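Side-chain contact in carboxylesterase SOBER1 (Arabidopsis thaliana, PDB 6AVX), which hydrolyses carboxylic esters with a preference for short acyl chains, has phospholipase A2 activity and dampens the plant hypersensitive response to the bacterial effector AvrBsT: residues S117-P122 against L174-E179. The protein carries 1 engineered substitution. Sequence-based numbering, arbitrary orientation.
Sequences SVLLYP and LPFLKE
Leu119, near the C-terminal end of helix 109-120, meets Leu177 of helix 173-180 through both of its methyl groups and Phe176 of the same helix through CD1. Its side chain leaves the backbone in the direction of the other helix; CG lies anti to the carbonyl carbon (chi1 -63°) and CD1 continues the chain outward (chi2 173°), with CD2 branching beside it, so that both methyls reach Leu177. A single methyl answers them: Leu177 CD2 lies 3.9 Å from Leu119 CD1 and 4.1 Å from Leu119 CD2, so it sits against the fork while the two side chains cross at about a right angle. Leu119 CD1 is shared with Phe176. There it approaches the edge of the ring, near the ring plane, at 4.3 Å from Phe176 CE2, a looser touch at the rim. The backbones stay well apart, the closest CA atoms, those of Leu119 and Leu177, being 9.5 Å from each other. Around this junction Leu119 also packs on Phe145 and Val182 from loops, and Leu177 on Cys184 of the outermost strand 184-189. The contact thus joins two helices of the alpha/beta-hydrolase fold, the first of which follows the nucleophile elbow, at a distance from the probable catalytic triad. No hydrogen bond or charge pair links the segments; with only 84 Å² buried, their direct cohesion is a small dispersion and hydrophobic contribution, without a polar bond's directional preference.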
ATOM      1  N   SER A 117       5.213   4.476  -2.050  1.00  5.05           N
ATOM      2  CA  SER A 117       6.381   3.767  -2.551  1.00  5.41           C
ATOM      3  C   SER A 117       6.281   3.530  -4.046  1.00  5.62           C
ATOM      4  O   SER A 117       7.276   3.664  -4.770  1.00  6.40           O
ATOM      5  CB  SER A 117       6.550   2.444  -1.813  1.00  6.69           C
ATOM      6  OG  SER A 117       6.812   2.635  -0.426  1.00  7.08           O
ATOM      7  N   VAL A 118       5.113   3.120  -4.524  1.00  5.16           N
ATOM      8  CA  VAL A 118       4.935   2.870  -5.946  1.00  5.50           C
ATOM      9  C   VAL A 118       5.069   4.163  -6.737  1.00  6.02           C
ATOM     10  O   VAL A 118       5.747   4.204  -7.778  1.00  6.55           O
ATOM     11  CB  VAL A 118       3.586   2.180  -6.190  1.00  7.92           C
ATOM     12  CG1 VAL A 118       3.235   2.196  -7.664  1.00  8.59           C
ATOM     13  CG2 VAL A 118       3.596   0.767  -5.603  1.00  8.04           C
ATOM     14  N   LEU A 119       4.435   5.231  -6.263  1.00  5.30           N
ATOM     15  CA  LEU A 119       4.384   6.460  -7.055  1.00  6.03           C
ATOM     16  C   LEU A 119       5.731   7.159  -7.135  1.00  5.58           C
ATOM     17  O   LEU A 119       5.937   7.977  -8.044  1.00  6.30           O
ATOM     18  CB  LEU A 119       3.345   7.429  -6.478  1.00  8.05           C
ATOM     19  CG  LEU A 119       1.887   6.969  -6.479  1.00 11.46           C
ATOM     20  CD1 LEU A 119       0.994   7.952  -5.722  1.00 14.41           C
ATOM     21  CD2 LEU A 119       1.399   6.792  -7.894  1.00 21.45           C
ATOM     22  N   LEU A 120       6.629   6.883  -6.209  1.00  5.40           N
ATOM     23  CA  LEU A 120       7.953   7.488  -6.221  1.00  5.73           C
ATOM     24  C   LEU A 120       9.024   6.564  -6.784  1.00  6.19           C
ATOM     25  O   LEU A 120      10.185   6.968  -6.866  1.00  6.12           O
ATOM     26  CB  LEU A 120       8.335   7.955  -4.813  1.00  5.82           C
ATOM     27  CG  LEU A 120       7.555   9.192  -4.363  1.00  6.35           C
ATOM     28  CD1 LEU A 120       7.631   9.368  -2.858  1.00  7.72           C
ATOM     29  CD2 LEU A 120       8.077  10.465  -5.075  1.00  7.61           C
ATOM     30  N   TYR A 121       8.683   5.335  -7.158  1.00  5.99           N
ATOM     31  CA  TYR A 121       9.708   4.417  -7.640  1.00  5.21           C
ATOM     32  C   TYR A 121      10.095   4.772  -9.083  1.00  6.43           C
ATOM     33  O   TYR A 121       9.229   5.125  -9.885  1.00  7.14           O
ATOM     34  CB  TYR A 121       9.212   2.953  -7.575  1.00  6.39           C
ATOM     35  CG  TYR A 121      10.389   2.015  -7.599  1.00  4.94           C
ATOM     36  CD1 TYR A 121      10.662   1.204  -8.699  1.00  5.91           C
ATOM     37  CD2 TYR A 121      11.279   1.982  -6.545  1.00  6.51           C
ATOM     38  CE1 TYR A 121      11.775   0.406  -8.737  1.00  6.23           C
ATOM     39  CE2 TYR A 121      12.411   1.179  -6.576  1.00  7.11           C
ATOM     40  CZ  TYR A 121      12.645   0.389  -7.686  1.00  6.75           C
ATOM     41  OH  TYR A 121      13.778  -0.409  -7.738  1.00  8.29           O
ATOM     42  N   PRO A 122      11.387   4.692  -9.446  1.00  5.64           N
ATOM     43  CA  PRO A 122      11.789   5.149 -10.790  1.00  5.90           C
ATOM     44  C   PRO A 122      11.318   4.284 -11.932  1.00  6.21           C
ATOM     45  O   PRO A 122      11.409   4.726 -13.085  1.00  7.87           O
ATOM     46  CB  PRO A 122      13.319   5.173 -10.718  1.00  7.64           C
ATOM     47  CG  PRO A 122      13.639   5.317  -9.273  1.00  9.74           C
ATOM     48  CD  PRO A 122      12.549   4.558  -8.552  1.00  7.97           C
ATOM     49  N   LEU A 174      -8.830   9.082  -5.734  1.00 10.21           N
ATOM     50  CA  LEU A 174      -9.126   9.036  -7.163  1.00 11.14           C
ATOM     51  C   LEU A 174      -8.811  10.356  -7.845  1.00 10.11           C
ATOM     52  O   LEU A 174      -8.083  10.348  -8.851  1.00 10.72           O
ATOM     53  CB  LEU A 174     -10.562   8.554  -7.381  1.00 12.18           C
ATOM     54  CG  LEU A 174     -10.809   7.121  -6.890  1.00 14.21           C
ATOM     55  CD1 LEU A 174     -12.264   6.711  -7.070  1.00 18.47           C
ATOM     56  CD2 LEU A 174      -9.878   6.124  -7.577  1.00 22.59           C
ATOM     57  N   PRO A 175      -9.270  11.504  -7.365  1.00  8.88           N
ATOM     58  CA  PRO A 175      -8.866  12.743  -8.039  1.00  9.47           C
ATOM     59  C   PRO A 175      -7.395  13.052  -7.886  1.00  9.83           C
ATOM     60  O   PRO A 175      -6.796  13.652  -8.787  1.00 10.88           O
ATOM     61  CB  PRO A 175      -9.763  13.820  -7.416  1.00 12.99           C
ATOM     62  CG  PRO A 175     -10.302  13.214  -6.173  1.00 15.62           C
ATOM     63  CD  PRO A 175     -10.327  11.732  -6.369  1.00 10.72           C
ATOM     64  N   PHE A 176      -6.784  12.654  -6.774  1.00 10.22           N
ATOM     65  CA  PHE A 176      -5.345  12.827  -6.616  1.00  7.80           C
ATOM     66  C   PHE A 176      -4.595  12.047  -7.688  1.00  9.29           C
ATOM     67  O   PHE A 176      -3.696  12.576  -8.356  1.00  9.41           O
ATOM     68  CB  PHE A 176      -4.945  12.367  -5.216  1.00 11.27           C
ATOM     69  CG  PHE A 176      -3.483  12.503  -4.932  1.00  8.46           C
ATOM     70  CD1 PHE A 176      -2.986  13.622  -4.310  1.00 10.42           C
ATOM     71  CD2 PHE A 176      -2.610  11.490  -5.265  1.00  9.20           C
ATOM     72  CE1 PHE A 176      -1.633  13.736  -4.046  1.00 11.17           C
ATOM     73  CE2 PHE A 176      -1.250  11.609  -5.006  1.00 10.20           C
ATOM     74  CZ  PHE A 176      -0.770  12.724  -4.403  1.00 11.27           C
ATOM     75  N   LEU A 177      -4.983  10.801  -7.894  1.00  8.60           N
ATOM     76  CA  LEU A 177      -4.283   9.971  -8.851  1.00  9.04           C
ATOM     77  C   LEU A 177      -4.554  10.426 -10.276  1.00  9.50           C
ATOM     78  O   LEU A 177      -3.669  10.334 -11.130  1.00 10.39           O
ATOM     79  CB  LEU A 177      -4.635   8.495  -8.617  1.00  8.94           C
ATOM     80  CG  LEU A 177      -4.063   7.942  -7.297  1.00  9.27           C
ATOM     81  CD1 LEU A 177      -4.593   6.548  -6.992  1.00 12.27           C
ATOM     82  CD2 LEU A 177      -2.540   7.937  -7.310  1.00 10.47           C
ATOM     83  N   LYS A 178      -5.747  10.953 -10.544  1.00 10.16           N
ATOM     84  CA  LYS A 178      -6.017  11.541 -11.850  1.00 11.29           C
ATOM     85  C   LYS A 178      -5.102  12.734 -12.104  1.00 11.71           C
ATOM     86  O   LYS A 178      -4.502  12.848 -13.179  1.00 12.03           O
ATOM     87  CB  LYS A 178      -7.492  11.944 -11.934  1.00 13.53           C
ATOM     88  CG  LYS A 178      -7.979  12.264 -13.350  1.00 21.67           C
ATOM     89  CD  LYS A 178      -8.162  11.010 -14.197  1.00 26.52           C
ATOM     90  CE  LYS A 178      -9.286  10.119 -13.673  1.00 29.24           C
ATOM     91  NZ  LYS A 178      -9.500   8.921 -14.530  1.00 49.47           N
ATOM     92  N   GLU A 179      -4.966  13.625 -11.124  1.00 11.13           N
ATOM     93  CA  GLU A 179      -4.026  14.736 -11.258  1.00 13.02           C
ATOM     94  C   GLU A 179      -2.624  14.216 -11.555  1.00 15.11           C
ATOM     95  O   GLU A 179      -1.890  14.793 -12.367  1.00 15.43           O
ATOM     96  CB  GLU A 179      -4.026  15.600  -9.989  1.00 15.43           C
ATOM     97  CG  GLU A 179      -3.048  16.789 -10.059  1.00 16.65           C
ATOM     98  CD  GLU A 179      -3.030  17.688  -8.814  1.00 17.77           C
ATOM     99  OE1 GLU A 179      -2.188  18.619  -8.763  1.00 21.55           O
ATOM    100  OE2 GLU A 179      -3.838  17.482  -7.883  1.00 22.87           O
TER